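Local coordinates for protein 2-polyprenyl-6-methoxyphenol hydroxylase-like FAD-dependent oxidoreductase (Streptomyces sp. NRRL 11266, PDB 6UI5) that binds flavin-adenine dinucleotide and belongs to the FAD-dependent oxidoreductases of the aromatic-ring hydroxylase family, at residues I180-I186 with D215-S221; F231-T237 with L261-S265. One frame throughout, in Å; residues are numbered along the deposited sequence.

Contact 1 (I180-I186 with D215-S221). With FAD (flavin-adenine dinucleotide), chain C.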
loop_
_atom_site.group_PDB
_atom_site.type_symbol
_atom_site.label_atom_id
_atom_site.label_comp_id
_atom_site.label_asym_id
_atom_site.label_seq_id
_atom_site.Cartn_x
_atom_site.Cartn_y
_atom_site.Cartn_z
ATOM N N ILE A 180 -17.603 15.317 -17.887
ATOM C CA ILE A 180 -17.836 15.309 -19.318
ATOM C C ILE A 180 -16.484 15.404 -20.001
ATOM O O ILE A 180 -15.470 15.744 -19.386
ATOM C CB ILE A 180 -18.801 16.431 -19.822
ATOM C CG1 ILE A 180 -18.125 17.789 -19.783
ATOM C CG2 ILE A 180 -20.130 16.428 -19.050
ATOM C CD1 ILE A 180 -17.729 18.279 -21.137
ATOM N N VAL A 181 -16.492 15.081 -21.293
ATOM C CA VAL A 181 -15.285 14.986 -22.098
ATOM C C VAL A 181 -15.701 15.259 -23.534
ATOM O O VAL A 181 -16.878 15.175 -23.877
ATOM C CB VAL A 181 -14.620 13.592 -21.946
ATOM C CG1 VAL A 181 -15.544 12.514 -22.489
ATOM C CG2 VAL A 181 -13.258 13.529 -22.639
ATOM N N GLY A 182 -14.731 15.614 -24.367
ATOM C CA GLY A 182 -14.951 15.845 -25.777
ATOM C C GLY A 182 -14.096 17.007 -26.237
ATOM O O GLY A 182 -13.197 17.448 -25.527
ATOM N N ASP A 183 -14.403 17.501 -27.444
ATOM C CA ASP A 183 -13.665 18.594 -28.072
ATOM C C ASP A 183 -14.578 19.789 -28.339
ATOM O O ASP A 183 -15.527 19.701 -29.130
ATOM C CB ASP A 183 -12.996 18.145 -29.365
ATOM C CG ASP A 183 -12.284 16.787 -29.215
ATOM O OD1 ASP A 183 -11.135 16.791 -28.724
ATOM O OD2 ASP A 183 -12.836 15.742 -29.629
ATOM N N VAL A 184 -14.292 20.895 -27.691
ATOM C CA VAL A 184 -14.899 22.176 -28.017
ATOM C C VAL A 184 -14.071 22.849 -29.102
ATOM O O VAL A 184 -12.855 22.676 -29.179
ATOM C CB VAL A 184 -15.013 23.078 -26.766
ATOM C CG1 VAL A 184 -15.748 22.358 -25.657
ATOM C CG2 VAL A 184 -13.622 23.537 -26.316
ATOM N N ALA A 185 -14.729 23.613 -29.964
ATOM C CA ALA A 185 -14.008 24.633 -30.701
ATOM C C ALA A 185 -14.006 25.911 -29.886
ATOM O O ALA A 185 -14.982 26.251 -29.218
ATOM C CB ALA A 185 -14.594 24.895 -32.079
ATOM N N ILE A 186 -12.877 26.599 -29.929
ATOM C CA ILE A 186 -12.590 27.662 -28.986
ATOM C C ILE A 186 -11.240 28.209 -29.407
ATOM O O ILE A 186 -10.348 27.447 -29.801
ATOM C CB ILE A 186 -12.615 27.139 -27.530
ATOM C CG1 ILE A 186 -12.773 28.285 -26.547
ATOM C CG2 ILE A 186 -11.375 26.342 -27.196
ATOM C CD1 ILE A 186 -13.856 29.167 -26.960
ATOM N N ASP A 215 -7.582 25.906 -32.765
ATOM C CA ASP A 215 -9.000 26.224 -32.694
ATOM C C ASP A 215 -9.834 25.193 -31.949
ATOM O O ASP A 215 -10.944 25.521 -31.518
ATOM C CB ASP A 215 -9.583 26.399 -34.108
ATOM C CG ASP A 215 -8.833 27.436 -34.922
ATOM O OD1 ASP A 215 -8.282 28.383 -34.325
ATOM O OD2 ASP A 215 -8.794 27.302 -36.162
ATOM N N VAL A 216 -9.344 23.971 -31.790
ATOM C CA VAL A 216 -10.054 22.916 -31.080
ATOM C C VAL A 216 -9.276 22.576 -29.818
ATOM O O VAL A 216 -8.039 22.564 -29.823
ATOM C CB VAL A 216 -10.235 21.674 -31.978
ATOM C CG1 VAL A 216 -10.613 20.413 -31.151
ATOM C CG2 VAL A 216 -11.271 21.956 -33.077
ATOM N N MET A 217 -10.002 22.302 -28.738
ATOM C CA MET A 217 -9.417 21.831 -27.490
ATOM C C MET A 217 -10.193 20.622 -27.001
ATOM O O MET A 217 -11.424 20.580 -27.095
ATOM C CB MET A 217 -9.421 22.932 -26.426
ATOM C CG MET A 217 -8.720 22.556 -25.153
ATOM S SD MET A 217 -8.556 23.918 -23.975
ATOM C CE MET A 217 -10.161 23.963 -23.204
ATOM N N ARG A 218 -9.464 19.623 -26.507
ATOM C CA ARG A 218 -10.078 18.505 -25.802
ATOM C C ARG A 218 -10.176 18.851 -24.326
ATOM O O ARG A 218 -9.266 19.465 -23.758
ATOM C CB ARG A 218 -9.285 17.214 -25.995
ATOM C CG ARG A 218 -9.801 16.039 -25.190
ATOM C CD ARG A 218 -9.350 14.771 -25.845
ATOM N NE ARG A 218 -9.942 14.665 -27.160
ATOM C CZ ARG A 218 -9.523 13.856 -28.122
ATOM N NH1 ARG A 218 -8.475 13.045 -27.933
ATOM N NH2 ARG A 218 -10.180 13.851 -29.279
ATOM N N VAL A 219 -11.305 18.488 -23.718
ATOM C CA VAL A 219 -11.629 18.910 -22.360
ATOM C C VAL A 219 -12.085 17.699 -21.560
ATOM O O VAL A 219 -12.841 16.859 -22.063
ATOM C CB VAL A 219 -12.705 20.009 -22.354
ATOM C CG1 VAL A 219 -12.227 21.167 -23.189
ATOM C CG2 VAL A 219 -14.019 19.487 -22.920
ATOM N N PHE A 220 -11.604 17.592 -20.325
ATOM C CA PHE A 220 -11.938 16.463 -19.469
ATOM C C PHE A 220 -12.170 16.956 -18.053
ATOM O O PHE A 220 -11.369 17.730 -17.521
ATOM C CB PHE A 220 -10.832 15.405 -19.479
ATOM C CG PHE A 220 -11.121 14.234 -18.604
ATOM C CD1 PHE A 220 -11.895 13.176 -19.065
ATOM C CD2 PHE A 220 -10.634 14.193 -17.307
ATOM C CE1 PHE A 220 -12.178 12.093 -18.252
ATOM C CE2 PHE A 220 -10.903 13.119 -16.492
ATOM C CZ PHE A 220 -11.681 12.068 -16.965
ATOM N N SER A 221 -13.259 16.504 -17.447
ATOM C CA SER A 221 -13.557 16.821 -16.060
ATOM C C SER A 221 -13.858 15.537 -15.299
ATOM O O SER A 221 -14.451 14.599 -15.838
ATOM C CB SER A 221 -14.759 17.768 -15.948
ATOM O OG SER A 221 -15.916 17.110 -16.440
HETATM P PA FAD C . -15.281 0.708 -26.658
HETATM O O1A FAD C . -14.236 1.777 -26.884
HETATM O O2A FAD C . -16.334 1.258 -25.710
HETATM O O5B FAD C . -15.852 0.118 -28.098
HETATM C C5B FAD C . -16.969 -0.758 -28.110
HETATM C C4B FAD C . -17.640 -0.677 -29.519
HETATM O O4B FAD C . -18.595 -1.558 -29.688
HETATM C C3B FAD C . -18.329 0.698 -29.694
HETATM O O3B FAD C . -18.105 1.133 -30.964
HETATM C C2B FAD C . -19.825 0.394 -29.479
HETATM O O2B FAD C . -20.605 1.509 -30.077
HETATM C C1B FAD C . -19.948 -0.727 -30.136
HETATM N N9A FAD C . -21.053 -1.582 -29.750
HETATM C C8A FAD C . -21.566 -1.739 -28.510
HETATM N N7A FAD C . -22.534 -2.679 -28.577
HETATM C C5A FAD C . -22.600 -3.115 -29.858
HETATM C C6A FAD C . -23.397 -4.062 -30.489
HETATM N N6A FAD C . -24.473 -4.984 -30.159
HETATM N N1A FAD C . -23.261 -4.300 -31.797
HETATM C C2A FAD C . -22.336 -3.628 -32.517
HETATM N N3A FAD C . -21.543 -2.710 -31.893
HETATM C C4A FAD C . -21.675 -2.451 -30.574
HETATM N N1 FAD C . -8.340 5.359 -22.489
HETATM C C2 FAD C . -6.896 5.697 -22.332
HETATM O O2 FAD C . -6.042 4.947 -22.675
HETATM N N3 FAD C . -6.529 7.013 -21.734
HETATM C C4 FAD C . -7.588 7.935 -21.321
HETATM O O4 FAD C . -7.328 8.988 -20.844
HETATM C C4X FAD C . -9.038 7.558 -21.492
HETATM N N5 FAD C . -10.034 8.510 -21.057
HETATM C C5X FAD C . -11.470 8.162 -21.200
HETATM C C6 FAD C . -12.424 9.087 -20.771
HETATM C C7 FAD C . -13.777 8.793 -20.899
HETATM C C7M FAD C . -14.568 9.973 -20.353
HETATM C C8 FAD C . -14.207 7.579 -21.457
HETATM C C8M FAD C . -15.719 7.344 -21.560
HETATM C C9 FAD C . -13.249 6.644 -21.888
HETATM C C9A FAD C . -11.867 6.922 -21.761
HETATM N N10 FAD C . -10.822 5.924 -22.208
HETATM C C10 FAD C . -9.413 6.278 -22.070
HETATM C "C1'" FAD C . -11.266 4.657 -22.823
HETATM C "C2'" FAD C . -10.813 3.317 -22.217
HETATM O "O2'" FAD C . -9.537 2.975 -22.615
HETATM C "C3'" FAD C . -11.675 2.179 -22.758
HETATM O "O3'" FAD C . -11.402 1.060 -21.975
HETATM C "C4'" FAD C . -11.397 1.761 -24.217
HETATM O "O4'" FAD C . -11.581 2.784 -25.154
HETATM C "C5'" FAD C . -12.453 0.683 -24.489
HETATM O "O5'" FAD C . -12.107 -0.092 -25.603
HETATM P P FAD C . -13.144 -1.247 -26.169
HETATM O O1P FAD C . -12.876 -1.463 -27.640
HETATM O O2P FAD C . -13.128 -2.541 -25.378
HETATM O O3P FAD C . -14.652 -0.623 -25.903
#
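Val-219, Ile-180 and Asp-183 bury the most area where strands 180-185 and 216-221 run antiparallel, their axes 4.6 Å apart at closest approach. Beta-branched Val-219 suits an extended backbone and a dry sheet face: its CG1 lies 4.2 Å from Val-184 CG2, and its CG2 lies 4.3 Å from Ile-180 CD1. Its main chain pairs with Gly-182, Val-219 N donating to Gly-182 O at 2.8 Å. At the backbone angles of Gly-182 a CB would press on the preceding carbonyl oxygen, so a residue without a side chain fits. Ile-180 starts away from the partner strand, but its long chain bends back to reach it. Its main chain is held twice by Ser-221, Ile-180 N donating to Ser-221 OG (2.9 Å) and Ser-221 N to Ile-180 O (3.0 Å). Asp-183 lies on the other face, in a non-hydrogen-bonded pair with Arg-218; the two CA atoms are only 4.2 Å apart, and the buried charges neutralise each other in a salt bridge (Asp-183 OD1 to Arg-218 NE, 2.9 Å). Val-181 and Phe-220 share that face and line the FAD pocket, Val-181 CG1 standing 3.5 Å from FAD C7M. Leu-241 of helix 238-249 packs on Ile-180, Val-184 and Val-219, while strands 257-271 and 206-211 extend the sheet beyond 176-185 and 216-225 respectively.

Contact 2 (F231-T237 with L261-S265). With FAD (flavin-adenine dinucleotide), chain C.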
loop_
_atom_site.group_PDB
_atom_site.type_symbol
_atom_site.label_atom_id
_atom_site.label_comp_id
_atom_site.label_asym_id
_atom_site.label_seq_id
_atom_site.Cartn_x
_atom_site.Cartn_y
_atom_site.Cartn_z
ATOM N N PHE A 231 -26.773 13.789 -14.607
ATOM C CA PHE A 231 -27.130 13.437 -15.975
ATOM C C PHE A 231 -26.801 11.986 -16.282
ATOM O O PHE A 231 -25.794 11.452 -15.810
ATOM C CB PHE A 231 -26.395 14.313 -16.978
ATOM C CG PHE A 231 -26.446 15.761 -16.646
ATOM C CD1 PHE A 231 -27.511 16.551 -17.072
ATOM C CD2 PHE A 231 -25.437 16.338 -15.893
ATOM C CE1 PHE A 231 -27.561 17.894 -16.756
ATOM C CE2 PHE A 231 -25.479 17.680 -15.576
ATOM C CZ PHE A 231 -26.543 18.461 -16.009
ATOM N N GLU A 232 -27.654 11.364 -17.087
ATOM C CA GLU A 232 -27.350 10.052 -17.622
ATOM C C GLU A 232 -26.203 10.160 -18.614
ATOM O O GLU A 232 -26.082 11.146 -19.346
ATOM C CB GLU A 232 -28.581 9.440 -18.293
ATOM C CG GLU A 232 -29.537 8.808 -17.298
ATOM C CD GLU A 232 -28.801 8.055 -16.188
ATOM O OE1 GLU A 232 -27.992 7.141 -16.492
ATOM O OE2 GLU A 232 -29.025 8.391 -15.002
ATOM N N ASP A 233 -25.349 9.146 -18.622
ATOM C CA ASP A 233 -24.223 9.122 -19.541
ATOM C C ASP A 233 -24.722 9.268 -20.968
ATOM O O ASP A 233 -25.620 8.543 -21.394
ATOM C CB ASP A 233 -23.444 7.809 -19.387
ATOM C CG ASP A 233 -22.900 7.609 -17.981
ATOM O OD1 ASP A 233 -23.383 8.298 -17.047
ATOM O OD2 ASP A 233 -21.994 6.753 -17.811
ATOM N N GLY A 234 -24.135 10.210 -21.707
ATOM C CA GLY A 234 -24.605 10.524 -23.041
ATOM C C GLY A 234 -24.287 11.939 -23.496
ATOM O O GLY A 234 -23.399 12.608 -22.966
ATOM N N PRO A 235 -25.067 12.444 -24.454
ATOM C CA PRO A 235 -24.547 13.498 -25.345
ATOM C C PRO A 235 -24.257 14.852 -24.693
ATOM O O PRO A 235 -23.325 15.525 -25.140
ATOM C CB PRO A 235 -25.637 13.598 -26.419
ATOM C CG PRO A 235 -26.318 12.244 -26.378
ATOM C CD PRO A 235 -26.366 11.935 -24.921
ATOM N N ALA A 236 -25.008 15.302 -23.694
ATOM C CA ALA A 236 -24.575 16.482 -22.938
ATOM C C ALA A 236 -24.554 17.751 -23.782
ATOM O O ALA A 236 -24.582 17.699 -25.014
ATOM C CB ALA A 236 -23.176 16.286 -22.320
ATOM N N THR A 237 -24.518 18.907 -23.130
ATOM C CA THR A 237 -24.508 20.177 -23.838
ATOM C C THR A 237 -23.283 20.979 -23.424
ATOM O O THR A 237 -22.683 20.740 -22.369
ATOM C CB THR A 237 -25.774 20.982 -23.558
ATOM O OG1 THR A 237 -25.637 21.633 -22.290
ATOM C CG2 THR A 237 -26.975 20.050 -23.498
ATOM N N LEU A 261 -19.397 16.345 -27.087
ATOM C CA LEU A 261 -19.111 16.224 -25.675
ATOM C C LEU A 261 -20.036 15.146 -25.118
ATOM O O LEU A 261 -21.015 14.758 -25.760
ATOM C CB LEU A 261 -19.278 17.565 -24.945
ATOM C CG LEU A 261 -18.519 18.835 -25.344
ATOM C CD1 LEU A 261 -18.764 19.888 -24.228
ATOM C CD2 LEU A 261 -16.999 18.618 -25.605
ATOM N N GLN A 262 -19.675 14.597 -23.953
ATOM C CA GLN A 262 -20.402 13.451 -23.418
ATOM C C GLN A 262 -20.408 13.489 -21.901
ATOM O O GLN A 262 -19.352 13.675 -21.292
ATOM C CB GLN A 262 -19.789 12.114 -23.872
ATOM C CG GLN A 262 -19.694 11.868 -25.373
ATOM C CD GLN A 262 -20.534 10.702 -25.839
ATOM O OE1 GLN A 262 -21.740 10.611 -25.526
ATOM N NE2 GLN A 262 -19.911 9.795 -26.610
ATOM N N HIS A 263 -21.577 13.266 -21.294
ATOM C CA HIS A 263 -21.618 12.856 -19.896
ATOM C C HIS A 263 -20.989 11.471 -19.735
ATOM O O HIS A 263 -21.184 10.581 -20.573
ATOM C CB HIS A 263 -23.050 12.837 -19.390
ATOM C CG HIS A 263 -23.680 14.193 -19.384
ATOM N ND1 HIS A 263 -23.116 15.259 -18.711
ATOM C CD2 HIS A 263 -24.789 14.670 -20.003
ATOM C CE1 HIS A 263 -23.858 16.334 -18.914
ATOM N NE2 HIS A 263 -24.879 16.001 -19.688
ATOM N N TYR A 264 -20.210 11.283 -18.669
ATOM C CA TYR A 264 -19.702 9.956 -18.322
ATOM C C TYR A 264 -19.789 9.764 -16.813
ATOM O O TYR A 264 -19.611 10.713 -16.042
ATOM C CB TYR A 264 -18.261 9.754 -18.814
ATOM C CG TYR A 264 -17.213 10.388 -17.916
ATOM C CD1 TYR A 264 -16.709 9.704 -16.812
ATOM C CD2 TYR A 264 -16.732 11.669 -18.168
ATOM C CE1 TYR A 264 -15.773 10.278 -15.981
ATOM C CE2 TYR A 264 -15.776 12.249 -17.343
ATOM C CZ TYR A 264 -15.306 11.546 -16.247
ATOM O OH TYR A 264 -14.363 12.096 -15.398
ATOM N N SER A 265 -20.068 8.527 -16.390
ATOM C CA SER A 265 -19.898 8.146 -14.993
ATOM C C SER A 265 -18.946 6.956 -14.983
ATOM O O SER A 265 -18.777 6.281 -15.997
ATOM C CB SER A 265 -21.251 7.792 -14.267
ATOM O OG SER A 265 -22.018 6.827 -14.974
HETATM P PA FAD C . -15.281 0.708 -26.658
HETATM O O1A FAD C . -14.236 1.777 -26.884
HETATM O O2A FAD C . -16.334 1.258 -25.710
HETATM O O5B FAD C . -15.852 0.118 -28.098
HETATM C C5B FAD C . -16.969 -0.758 -28.110
HETATM C C4B FAD C . -17.640 -0.677 -29.519
HETATM O O4B FAD C . -18.595 -1.558 -29.688
HETATM C C3B FAD C . -18.329 0.698 -29.694
HETATM O O3B FAD C . -18.105 1.133 -30.964
HETATM C C2B FAD C . -19.825 0.394 -29.479
HETATM O O2B FAD C . -20.605 1.509 -30.077
HETATM C C1B FAD C . -19.948 -0.727 -30.136
HETATM N N9A FAD C . -21.053 -1.582 -29.750
HETATM C C8A FAD C . -21.566 -1.739 -28.510
HETATM N N7A FAD C . -22.534 -2.679 -28.577
HETATM C C5A FAD C . -22.600 -3.115 -29.858
HETATM C C6A FAD C . -23.397 -4.062 -30.489
HETATM N N6A FAD C . -24.473 -4.984 -30.159
HETATM N N1A FAD C . -23.261 -4.300 -31.797
HETATM C C2A FAD C . -22.336 -3.628 -32.517
HETATM N N3A FAD C . -21.543 -2.710 -31.893
HETATM C C4A FAD C . -21.675 -2.451 -30.574
HETATM N N1 FAD C . -8.340 5.359 -22.489
HETATM C C2 FAD C . -6.896 5.697 -22.332
HETATM O O2 FAD C . -6.042 4.947 -22.675
HETATM N N3 FAD C . -6.529 7.013 -21.734
HETATM C C4 FAD C . -7.588 7.935 -21.321
HETATM O O4 FAD C . -7.328 8.988 -20.844
HETATM C C4X FAD C . -9.038 7.558 -21.492
HETATM N N5 FAD C . -10.034 8.510 -21.057
HETATM C C5X FAD C . -11.470 8.162 -21.200
HETATM C C6 FAD C . -12.424 9.087 -20.771
HETATM C C7 FAD C . -13.777 8.793 -20.899
HETATM C C7M FAD C . -14.568 9.973 -20.353
HETATM C C8 FAD C . -14.207 7.579 -21.457
HETATM C C8M FAD C . -15.719 7.344 -21.560
HETATM C C9 FAD C . -13.249 6.644 -21.888
HETATM C C9A FAD C . -11.867 6.922 -21.761
HETATM N N10 FAD C . -10.822 5.924 -22.208
HETATM C C10 FAD C . -9.413 6.278 -22.070
HETATM C "C1'" FAD C . -11.266 4.657 -22.823
HETATM C "C2'" FAD C . -10.813 3.317 -22.217
HETATM O "O2'" FAD C . -9.537 2.975 -22.615
HETATM C "C3'" FAD C . -11.675 2.179 -22.758
HETATM O "O3'" FAD C . -11.402 1.060 -21.975
HETATM C "C4'" FAD C . -11.397 1.761 -24.217
HETATM O "O4'" FAD C . -11.581 2.784 -25.154
HETATM C "C5'" FAD C . -12.453 0.683 -24.489
HETATM O "O5'" FAD C . -12.107 -0.092 -25.603
HETATM P P FAD C . -13.144 -1.247 -26.169
HETATM O O1P FAD C . -12.876 -1.463 -27.640
HETATM O O2P FAD C . -13.128 -2.541 -25.378
HETATM O O3P FAD C . -14.652 -0.623 -25.903
#
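This is a loop-on-strand contact at the protein surface: residues 231-237, which lead from strand 216-225 to helix 238-249, lie along strand 257-271 in the antiparallel sheet of the FAD-binding domain. His-263 is its centre, its flat ring sandwiched between an aromatic residue and a methyl group. On one face the Phe-231 ring forms an offset stack, centroids 4.3 Å apart and planes at 3°; on the opposite face Ala-236 CB makes a CH-pi contact, 3.3 Å from the His-263 ring centroid. An imidazole can do this and still bond at its edge, where His-263 NE2 meets Gln-240 OE1 of the helix that Thr-237 N-caps. The main chains meet too, His-263 N donating to Gly-234 O at 2.6 Å. Glycine fits here, since a CB would run into Pro-235 CD. Farther along, the short, charged side chain of Asp-233 takes up two donors, its OD2 accepting from Ser-265 OG at 2.8 Å and from Ser-265 N at 3.0 Å. Tyr-264 points away from the loop; its hydroxyl bonds to Ser-221 O, and FAD C7M lies over its ring face, 3.5 Å from Tyr-264 CD2.

In the fold
The two contacts follow one another along the chain, contact 1 closing before contact 2 opens, and their centres are about 13 Å apart on one side of the chain's centre. They share an antiparallel sheet: strand 176-185 lies between 216-225, its partner in contact 1, and 257-271, which carries half of contact 2. Val-181 O to Gln-262 N, 2.9 Å, probably hydrogen-bonds the two central strands, and Tyr-264 meets Phe-220 ring to ring. Helix 238-249, which begins directly after the loop of contact 2, packs on Ile-180, Val-184, Val-219 and Ser-221 of contact 1. Val-181, Phe-220 and Tyr-264 thereby jointly form a wall of the FAD pocket around the flavin methyl carbon C7M.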